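Local coordinates for protein internalin C2 (Listeria monocytogenes serotype 4b str. F2365, PDB 4FHO) that is a leucine-rich repeat protein of the internalin family and probably takes part in adhesion to, or invasion of, host cells, at residues V169-L172 with T173-A176; S192-S195 with P196-S199. All coordinates share one frame; numbering follows the deposited sequence.

Interaction 1 (V169-L172 with T173-A176); sequences VNDL and TPLA
Asp-171 and Thr-173 meet on the exposed side of a short turn, where one carboxylate oxygen takes two bonds. Asp-171 OD1 accepts from Thr-173 OG1 at 2.7 Å, through the syn lone pair on the side of the other oxygen. The same OD1 lies 3.1 Å from Thr-173 N, and this donor comes from above the carboxylate plane. The Asp-171 side chain runs with CG opposite its own N (chi1 -163°), which carries the carboxylate forward along the chain. In Thr-173 a chi1 of -58° sets OG1 next to the backbone N, and this lets hydroxyl and amide share one acceptor. This polar side is open to solvent.

The other side is buried. Leu-172 CD2 touches Leu-175 CD1 at 3.8 Å, and the two side chains cross at a slant. Leu-175 CB also lies 3.3 Å from Leu-172 O. That carbonyl accepts from Leu-175 N at 2.9 Å, with the donor above the carbonyl plane. Leu-172 rests further on Ile-191, and Leu-175 on Ile-150, one in each adjoining coil. Asp-171 OD1 holds the amide and hydroxyl of Thr-173, the first residue of the 3-10 segment 173-175, an element of the convex side of an internalin leucine-rich repeat.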
loop_
_atom_site.group_PDB
_atom_site.type_symbol
_atom_site.label_atom_id
_atom_site.label_comp_id
_atom_site.label_asym_id
_atom_site.label_seq_id
_atom_site.Cartn_x
_atom_site.Cartn_y
_atom_site.Cartn_z
ATOM N N VAL A 169 -16.354 7.477 -1.713
ATOM C CA VAL A 169 -15.791 8.800 -1.477
ATOM C C VAL A 169 -16.756 9.844 -2.037
ATOM O O VAL A 169 -17.206 9.702 -3.169
ATOM C CB VAL A 169 -14.405 8.954 -2.151
ATOM C CG1 VAL A 169 -13.901 10.387 -2.088
ATOM C CG2 VAL A 169 -13.391 8.029 -1.508
ATOM N N ASN A 170 -17.079 10.865 -1.240
ATOM C CA ASN A 170 -17.946 11.992 -1.671
ATOM C C ASN A 170 -17.333 13.391 -1.611
ATOM O O ASN A 170 -18.003 14.362 -1.982
ATOM C CB ASN A 170 -19.300 11.959 -0.917
ATOM C CG ASN A 170 -19.189 12.365 0.548
ATOM O OD1 ASN A 170 -19.194 11.530 1.432
ATOM N ND2 ASN A 170 -19.133 13.667 0.802
ATOM N N ASP A 171 -16.088 13.499 -1.150
ATOM C CA ASP A 171 -15.446 14.790 -0.913
ATOM C C ASP A 171 -13.976 14.671 -1.321
ATOM O O ASP A 171 -13.248 13.878 -0.743
ATOM C CB ASP A 171 -15.600 15.148 0.582
ATOM C CG ASP A 171 -15.339 16.620 0.890
ATOM O OD1 ASP A 171 -14.756 17.357 0.063
ATOM O OD2 ASP A 171 -15.731 17.044 1.994
ATOM N N LEU A 172 -13.558 15.446 -2.321
ATOM C CA LEU A 172 -12.154 15.487 -2.766
ATOM C C LEU A 172 -11.343 16.640 -2.161
ATOM O O LEU A 172 -10.166 16.817 -2.496
ATOM C CB LEU A 172 -12.087 15.529 -4.294
ATOM C CG LEU A 172 -12.653 14.330 -5.069
ATOM C CD1 LEU A 172 -12.484 14.575 -6.563
ATOM C CD2 LEU A 172 -12.000 13.011 -4.659
ATOM N N THR A 173 -11.954 17.409 -1.258
ATOM C CA THR A 173 -11.282 18.514 -0.561
ATOM C C THR A 173 -9.944 18.143 0.105
ATOM O O THR A 173 -8.993 18.910 -0.029
ATOM C CB THR A 173 -12.236 19.215 0.434
ATOM O OG1 THR A 173 -13.379 19.685 -0.292
ATOM C CG2 THR A 173 -11.557 20.394 1.130
ATOM N N PRO A 174 -9.827 16.935 0.715
ATOM C CA PRO A 174 -8.514 16.514 1.245
ATOM C C PRO A 174 -7.369 16.415 0.230
ATOM O O PRO A 174 -6.220 16.428 0.633
ATOM C CB PRO A 174 -8.809 15.141 1.857
ATOM C CG PRO A 174 -10.237 15.227 2.249
ATOM C CD PRO A 174 -10.873 15.978 1.116
ATOM N N LEU A 175 -7.682 16.339 -1.062
ATOM C CA LEU A 175 -6.670 16.275 -2.121
ATOM C C LEU A 175 -6.112 17.636 -2.573
ATOM O O LEU A 175 -5.151 17.648 -3.343
ATOM C CB LEU A 175 -7.225 15.510 -3.336
ATOM C CG LEU A 175 -7.888 14.153 -3.084
ATOM C CD1 LEU A 175 -8.235 13.516 -4.429
ATOM C CD2 LEU A 175 -7.003 13.234 -2.243
ATOM N N ALA A 176 -6.675 18.751 -2.076
ATOM C CA ALA A 176 -6.336 20.119 -2.529
ATOM C C ALA A 176 -4.855 20.513 -2.460
ATOM O O ALA A 176 -4.398 21.293 -3.292
ATOM C CB ALA A 176 -7.169 21.150 -1.773
#

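Interaction 2 (S192-S195 with P196-S199); sequences SDIS and PLAS
Ile-194 and Leu-197 pack together on the buried side of the turn. Leu-197 can be followed outward from its backbone. Its CB lies 3.4 Å from Ile-194 O, and CG stays beside the same oxygen at 3.5 Å. From CG, the branch CD1 reaches Ile-194 CB at 4.0 Å. The other branch, CD2, turns to Leu-172 of the preceding coil. Leu-197 CG stands beside its own N (chi1 -53°), which keeps CG close to the Ile-194 oxygen. That carbonyl also accepts from Leu-197 N at 3.0 Å, with an N-H...O angle of 153°.

The next bond runs from Ala-198 N to Ser-195 O at 3.2 Å. Together the two bonds wind the chain as a 3-10 turn. Pro-196 sits between them and brings no N-H. Its CD is tight against Ser-195 CB, at 3.4 Å.

Ahead of the turn, Asp-193 forms an Asx turn. Its OD1 accepts from Ser-195 N on the anti side, out of the carboxylate plane. Ser-195 OG reaches the syn lone pair of the same oxygen at 2.7 Å. This pair lies on the exposed side.

Pro-196 packs on Thr-173 of the preceding turn. Ile-194 reaches the other way, to Leu-208, Ile-213 and Leu-219. Residues 192-199 belong to the loop that leads from strand 183-185 to strand 205-207, its neighbour in the parallel sheet.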
loop_
_atom_site.group_PDB
_atom_site.type_symbol
_atom_site.label_atom_id
_atom_site.label_comp_id
_atom_site.label_asym_id
_atom_site.label_seq_id
_atom_site.Cartn_x
_atom_site.Cartn_y
_atom_site.Cartn_z
ATOM N N SER A 192 -19.392 14.536 -6.565
ATOM C CA SER A 192 -20.151 15.539 -7.352
ATOM C C SER A 192 -19.450 16.872 -7.598
ATOM O O SER A 192 -19.732 17.517 -8.598
ATOM C CB SER A 192 -21.524 15.795 -6.713
ATOM O OG SER A 192 -21.395 16.132 -5.349
ATOM N N ASP A 193 -18.590 17.295 -6.677
ATOM C CA ASP A 193 -17.846 18.548 -6.772
ATOM C C ASP A 193 -16.411 18.125 -7.041
ATOM O O ASP A 193 -15.867 17.365 -6.270
ATOM C CB ASP A 193 -17.963 19.307 -5.433
ATOM C CG ASP A 193 -17.420 20.731 -5.482
ATOM O OD1 ASP A 193 -16.661 21.090 -6.400
ATOM O OD2 ASP A 193 -17.766 21.507 -4.567
ATOM N N ILE A 194 -15.818 18.597 -8.137
ATOM C CA ILE A 194 -14.376 18.406 -8.415
ATOM C C ILE A 194 -13.566 19.717 -8.349
ATOM O O ILE A 194 -12.434 19.764 -8.834
ATOM C CB ILE A 194 -14.118 17.626 -9.744
ATOM C CG1 ILE A 194 -14.673 18.350 -10.970
ATOM C CG2 ILE A 194 -14.721 16.233 -9.654
ATOM C CD1 ILE A 194 -14.077 17.842 -12.269
ATOM N N SER A 195 -14.118 20.746 -7.689
ATOM C CA SER A 195 -13.415 22.023 -7.441
ATOM C C SER A 195 -12.004 21.880 -6.870
ATOM O O SER A 195 -11.109 22.578 -7.343
ATOM C CB SER A 195 -14.245 22.968 -6.557
ATOM O OG SER A 195 -15.439 23.333 -7.221
ATOM N N PRO A 196 -11.788 20.949 -5.905
ATOM C CA PRO A 196 -10.426 20.703 -5.395
ATOM C C PRO A 196 -9.335 20.415 -6.424
ATOM O O PRO A 196 -8.179 20.744 -6.170
ATOM C CB PRO A 196 -10.617 19.488 -4.482
ATOM C CG PRO A 196 -11.972 19.695 -3.926
ATOM C CD PRO A 196 -12.786 20.265 -5.051
ATOM N N LEU A 197 -9.701 19.821 -7.561
ATOM C CA LEU A 197 -8.738 19.425 -8.595
ATOM C C LEU A 197 -8.108 20.616 -9.327
ATOM O O LEU A 197 -7.033 20.462 -9.898
ATOM C CB LEU A 197 -9.371 18.424 -9.588
ATOM C CG LEU A 197 -10.046 17.150 -9.015
ATOM C CD1 LEU A 197 -10.386 16.175 -10.135
ATOM C CD2 LEU A 197 -9.228 16.444 -7.941
ATOM N N ALA A 198 -8.737 21.797 -9.270
ATOM C CA ALA A 198 -8.179 23.032 -9.876
ATOM C C ALA A 198 -6.824 23.487 -9.305
ATOM O O ALA A 198 -6.057 24.143 -10.017
ATOM C CB ALA A 198 -9.181 24.179 -9.776
ATOM N N SER A 199 -6.542 23.143 -8.042
ATOM C CA SER A 199 -5.239 23.415 -7.406
ATOM C C SER A 199 -4.217 22.260 -7.559
ATOM O O SER A 199 -3.191 22.263 -6.873
ATOM C CB SER A 199 -5.449 23.773 -5.918
ATOM O OG SER A 199 -5.948 22.676 -5.185
#

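How the interactions relate
Interactions 1 and 2 are equivalent turns in successive coils of the leucine-rich repeat, with centres about 8 Å apart. Each is partly buried, with aliphatic side chains inward and an aspartate paired with a hydroxyl residue outward. The hydroxyl belongs to threonine in 169-176 and to serine in 192-199. The inner pair is two leucines in interaction 1, but isoleucine and leucine in interaction 2. The turns also touch directly. Pro-196 CB packs on Leu-172 O, and Leu-172 CD1 meets Leu-197 CD2 at 4.0 Å. Ser-199 OG lies 2.8 Å from Ala-176 O, a probable hydrogen bond between the ends of the two turns.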